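Local coordinates for uncharacterized protein (Streptococcus pneumoniae, PDB 3LFT) that probably serves as the extracellular substrate-binding component of an ABC transporter, holding L-tryptophan in the cleft between its two lobes, at residues P218-T221 against A222-E225; S200-P203 against T204-S208. All coordinates share one frame; numbering follows the deposited sequence.

Interaction 1: residues P218-T221 against A222-E225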
loop_
_atom_site.group_PDB
_atom_site.type_symbol
_atom_site.label_atom_id
_atom_site.label_comp_id
_atom_site.label_asym_id
_atom_site.label_seq_id
_atom_site.Cartn_x
_atom_site.Cartn_y
_atom_site.Cartn_z
ATOM N N PRO A 218 -4.279 10.449 -4.494
ATOM C CA PRO A 218 -4.255 9.286 -3.596
ATOM C C PRO A 218 -3.334 8.214 -4.171
ATOM O O PRO A 218 -3.377 7.922 -5.373
ATOM C CB PRO A 218 -5.707 8.827 -3.598
ATOM C CG PRO A 218 -6.186 9.137 -5.033
ATOM C CD PRO A 218 -5.322 10.304 -5.533
ATOM N N SER A 219 -2.509 7.608 -3.314
ATOM C CA SER A 219 -1.415 6.723 -3.749
ATOM C C SER A 219 -1.821 5.308 -4.123
ATOM O O SER A 219 -1.245 4.324 -3.622
ATOM C CB SER A 219 -0.316 6.717 -2.681
ATOM O OG SER A 219 0.148 8.032 -2.444
ATOM N N ALA A 220 -2.814 5.186 -5.005
ATOM C CA ALA A 220 -3.163 3.901 -5.613
ATOM C C ALA A 220 -3.997 4.101 -6.846
ATOM O O ALA A 220 -4.879 4.961 -6.870
ATOM C CB ALA A 220 -3.952 3.025 -4.638
ATOM N N THR A 221 -3.739 3.288 -7.869
ATOM C CA THR A 221 -4.571 3.254 -9.063
ATOM C C THR A 221 -6.024 3.058 -8.705
ATOM O O THR A 221 -6.882 3.726 -9.258
ATOM C CB THR A 221 -4.092 2.164 -10.032
ATOM O OG1 THR A 221 -2.755 2.489 -10.435
ATOM C CG2 THR A 221 -4.977 2.042 -11.264
ATOM N N ALA A 222 -6.287 2.160 -7.758
ATOM C CA ALA A 222 -7.651 1.860 -7.369
ATOM C C ALA A 222 -8.387 3.062 -6.776
ATOM O O ALA A 222 -9.605 3.134 -6.888
ATOM C CB ALA A 222 -7.672 0.697 -6.402
HETATM N N MSE A 223 -7.646 3.969 -6.136
HETATM C CA MSE A 223 -8.234 5.205 -5.624
HETATM C C MSE A 223 -8.398 6.240 -6.729
HETATM O O MSE A 223 -9.447 6.860 -6.843
HETATM C CB MSE A 223 -7.408 5.763 -4.467
HETATM C CG MSE A 223 -7.483 4.881 -3.193
HETATM SE SE MSE A 223 -6.708 5.707 -1.611
HETATM C CE MSE A 223 -4.886 5.051 -1.676
ATOM N N VAL A 224 -7.383 6.407 -7.576
ATOM C CA VAL A 224 -7.503 7.328 -8.691
ATOM C C VAL A 224 -8.677 6.932 -9.569
ATOM O O VAL A 224 -9.418 7.802 -10.035
ATOM C CB VAL A 224 -6.185 7.438 -9.504
ATOM C CG1 VAL A 224 -6.381 8.297 -10.770
ATOM C CG2 VAL A 224 -5.077 8.071 -8.639
ATOM N N GLU A 225 -8.892 5.637 -9.775
ATOM C CA GLU A 225 -9.927 5.238 -10.718
ATOM C C GLU A 225 -11.356 5.513 -10.266
ATOM O O GLU A 225 -12.250 5.523 -11.108
ATOM C CB GLU A 225 -9.714 3.823 -11.230
ATOM C CG GLU A 225 -9.854 2.716 -10.264
ATOM C CD GLU A 225 -9.387 1.379 -10.874
ATOM O OE1 GLU A 225 -9.183 0.404 -10.125
ATOM O OE2 GLU A 225 -9.213 1.307 -12.116
#

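Interaction 2: residues S200-P203 against T204-S208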
loop_
_atom_site.group_PDB
_atom_site.type_symbol
_atom_site.label_atom_id
_atom_site.label_comp_id
_atom_site.label_asym_id
_atom_site.label_seq_id
_atom_site.Cartn_x
_atom_site.Cartn_y
_atom_site.Cartn_z
ATOM N N SER A 200 -9.460 1.601 2.154
ATOM C CA SER A 200 -10.672 0.845 2.429
ATOM C C SER A 200 -11.910 1.739 2.506
ATOM O O SER A 200 -13.025 1.250 2.309
ATOM C CB SER A 200 -10.499 0.019 3.710
ATOM O OG SER A 200 -10.609 0.840 4.855
ATOM N N GLY A 201 -11.717 3.029 2.792
ATOM C CA GLY A 201 -12.832 3.971 2.865
ATOM C C GLY A 201 -12.768 5.045 1.804
ATOM O O GLY A 201 -13.356 6.114 1.986
ATOM N N PHE A 202 -12.081 4.780 0.692
ATOM C CA PHE A 202 -11.821 5.868 -0.256
ATOM C C PHE A 202 -13.068 6.488 -0.913
ATOM O O PHE A 202 -13.103 7.699 -1.122
ATOM C CB PHE A 202 -10.747 5.514 -1.284
ATOM C CG PHE A 202 -10.303 6.709 -2.069
ATOM C CD1 PHE A 202 -9.548 7.716 -1.467
ATOM C CD2 PHE A 202 -10.706 6.877 -3.397
ATOM C CE1 PHE A 202 -9.193 8.856 -2.168
ATOM C CE2 PHE A 202 -10.327 8.026 -4.098
ATOM C CZ PHE A 202 -9.576 8.995 -3.476
ATOM N N PRO A 203 -14.099 5.683 -1.231
ATOM C CA PRO A 203 -15.304 6.335 -1.769
ATOM C C PRO A 203 -15.901 7.383 -0.824
ATOM O O PRO A 203 -16.534 8.335 -1.299
ATOM C CB PRO A 203 -16.247 5.159 -2.023
ATOM C CG PRO A 203 -15.283 4.033 -2.376
ATOM C CD PRO A 203 -14.144 4.215 -1.403
ATOM N N THR A 204 -15.655 7.262 0.480
ATOM C CA THR A 204 -16.128 8.261 1.454
ATOM C C THR A 204 -15.361 9.573 1.296
ATOM O O THR A 204 -15.937 10.656 1.432
ATOM C CB THR A 204 -15.980 7.744 2.886
ATOM O OG1 THR A 204 -16.763 6.559 3.019
ATOM C CG2 THR A 204 -16.436 8.773 3.918
ATOM N N VAL A 205 -14.065 9.480 0.985
ATOM C CA VAL A 205 -13.282 10.679 0.701
ATOM C C VAL A 205 -13.867 11.388 -0.520
ATOM O O VAL A 205 -14.079 12.610 -0.498
ATOM C CB VAL A 205 -11.794 10.344 0.440
ATOM C CG1 VAL A 205 -11.012 11.614 0.142
ATOM C CG2 VAL A 205 -11.166 9.594 1.625
ATOM N N VAL A 206 -14.136 10.624 -1.581
ATOM C CA VAL A 206 -14.619 11.194 -2.840
ATOM C C VAL A 206 -16.001 11.841 -2.653
ATOM O O VAL A 206 -16.247 12.957 -3.128
ATOM C CB VAL A 206 -14.665 10.128 -3.955
ATOM C CG1 VAL A 206 -15.230 10.705 -5.253
ATOM C CG2 VAL A 206 -13.291 9.556 -4.190
ATOM N N SER A 207 -16.890 11.160 -1.928
ATOM C CA SER A 207 -18.236 11.691 -1.738
ATOM C C SER A 207 -18.214 12.920 -0.838
ATOM O O SER A 207 -18.918 13.905 -1.117
ATOM C CB SER A 207 -19.194 10.621 -1.205
ATOM O OG SER A 207 -18.763 10.117 0.039
ATOM N N SER A 208 -17.406 12.886 0.221
ATOM C CA SER A 208 -17.283 14.034 1.120
ATOM C C SER A 208 -16.684 15.255 0.426
ATOM O O SER A 208 -17.047 16.383 0.744
ATOM C CB SER A 208 -16.481 13.692 2.368
ATOM O OG SER A 208 -17.252 12.871 3.234
#

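Interaction 1: residues P218-T221 against A222-E225
P218 and M223, a selenomethionine here, pack side by side where the chain leaves strand 216-218 and coils into the short helix 221-224. Among the apolar contacts, P218 CB lies 3.6 Å from M223 CB, and the two side chains slide past one another in opposite directions. The M223 chain then bends at chi3 (-92°), which turns its methyl back toward the loop and sets CE 3.7 Å from A220 CB. The ring of P218 also meets V224 almost at a right angle, P218 CD to V224 CG2 3.8 Å; CG2 of this valine stands beside its own backbone N, the side facing the loop.

Backbone hydrogen bonds close the first turn. A220, the N-cap residue, accepts a nearly straight bond from V224 N to its O (3.0 Å, 171°) and a weak one from M223 N to the same oxygen. One residue on, T221 O takes E225 N at 2.8 Å, while E225 CG, with chi1 67°, folds back to 3.3 Å from T221 O. Before the cap, S219 is the centre of an inverse gamma turn, A220 N bonding to P218 O.

The side chain of A220 touches the bound tryptophan. S219 OG bonds to V192 O on strand 189-192, T221 and V224 lean on strand 230-233, A222 meets helix 14-29, and F202 of helix 202-208 packs against P218 and M223.

Interaction 2: residues S200-P203 against T204-S208
The first turn of helix 202-208 brings the ring of F202 against V205 and V206, three and four residues further on. With chi1 at -169°, the F202 ring swings away from its own backbone N and spans both valines, crossing each of them obliquely. V206 CG2 comes close to F202 CE2, at 3.3 Å, a tight fit for two carbons; V205 CB sits 3.9 Å from F202 CD1, on the CD1/CE1 side of the same ring. In V206, CG2 is the methyl beside the backbone N, which brings it to the aromatic group.

This is a helix start directly after a break: helix 196-200 ends, G201 breaks the helical conformation, and the chain resumes coiling at once. P203 occupies the opening turn, where its lack of an N-H costs no bond within the helix. G201 O receives T204 N at 3.0 Å, with the donor 45° out of the carbonyl plane. The regular i to i+4 pattern then takes over: V206 N reaches F202 O at 3.1 Å, and S207 N reaches P203 O at 2.9 Å. S207 is modelled in two conformers, and the approach of its hydroxyl to the carbonyls of P203 and T204 is therefore doubtful.

F202 and V205 press on I216 of strand 216-218, and F202 also touches V226. T204 and V205 rest on I176 of helix 176-183, whereas P203 and S207 are exposed.

How the interactions relate
Interaction 2 comes first along the chain; after helix 202-208 the chain enters strand 216-218, an outermost strand of the four-stranded parallel sheet, and interaction 1 opens at that strand's end. Their centres lie about 11 Å apart, and they meet directly through the F202 ring: F202 CE2 approaches M223 O at 3.1 Å and F202 CZ packs 3.7 Å from P218 CG. The helix before the strand and the helix start after it thus share one buried patch in the same lobe. Interaction 1 reaches the tryptophan pocket through A220, whereas the F202 side chain lies about 9 Å from the ligand.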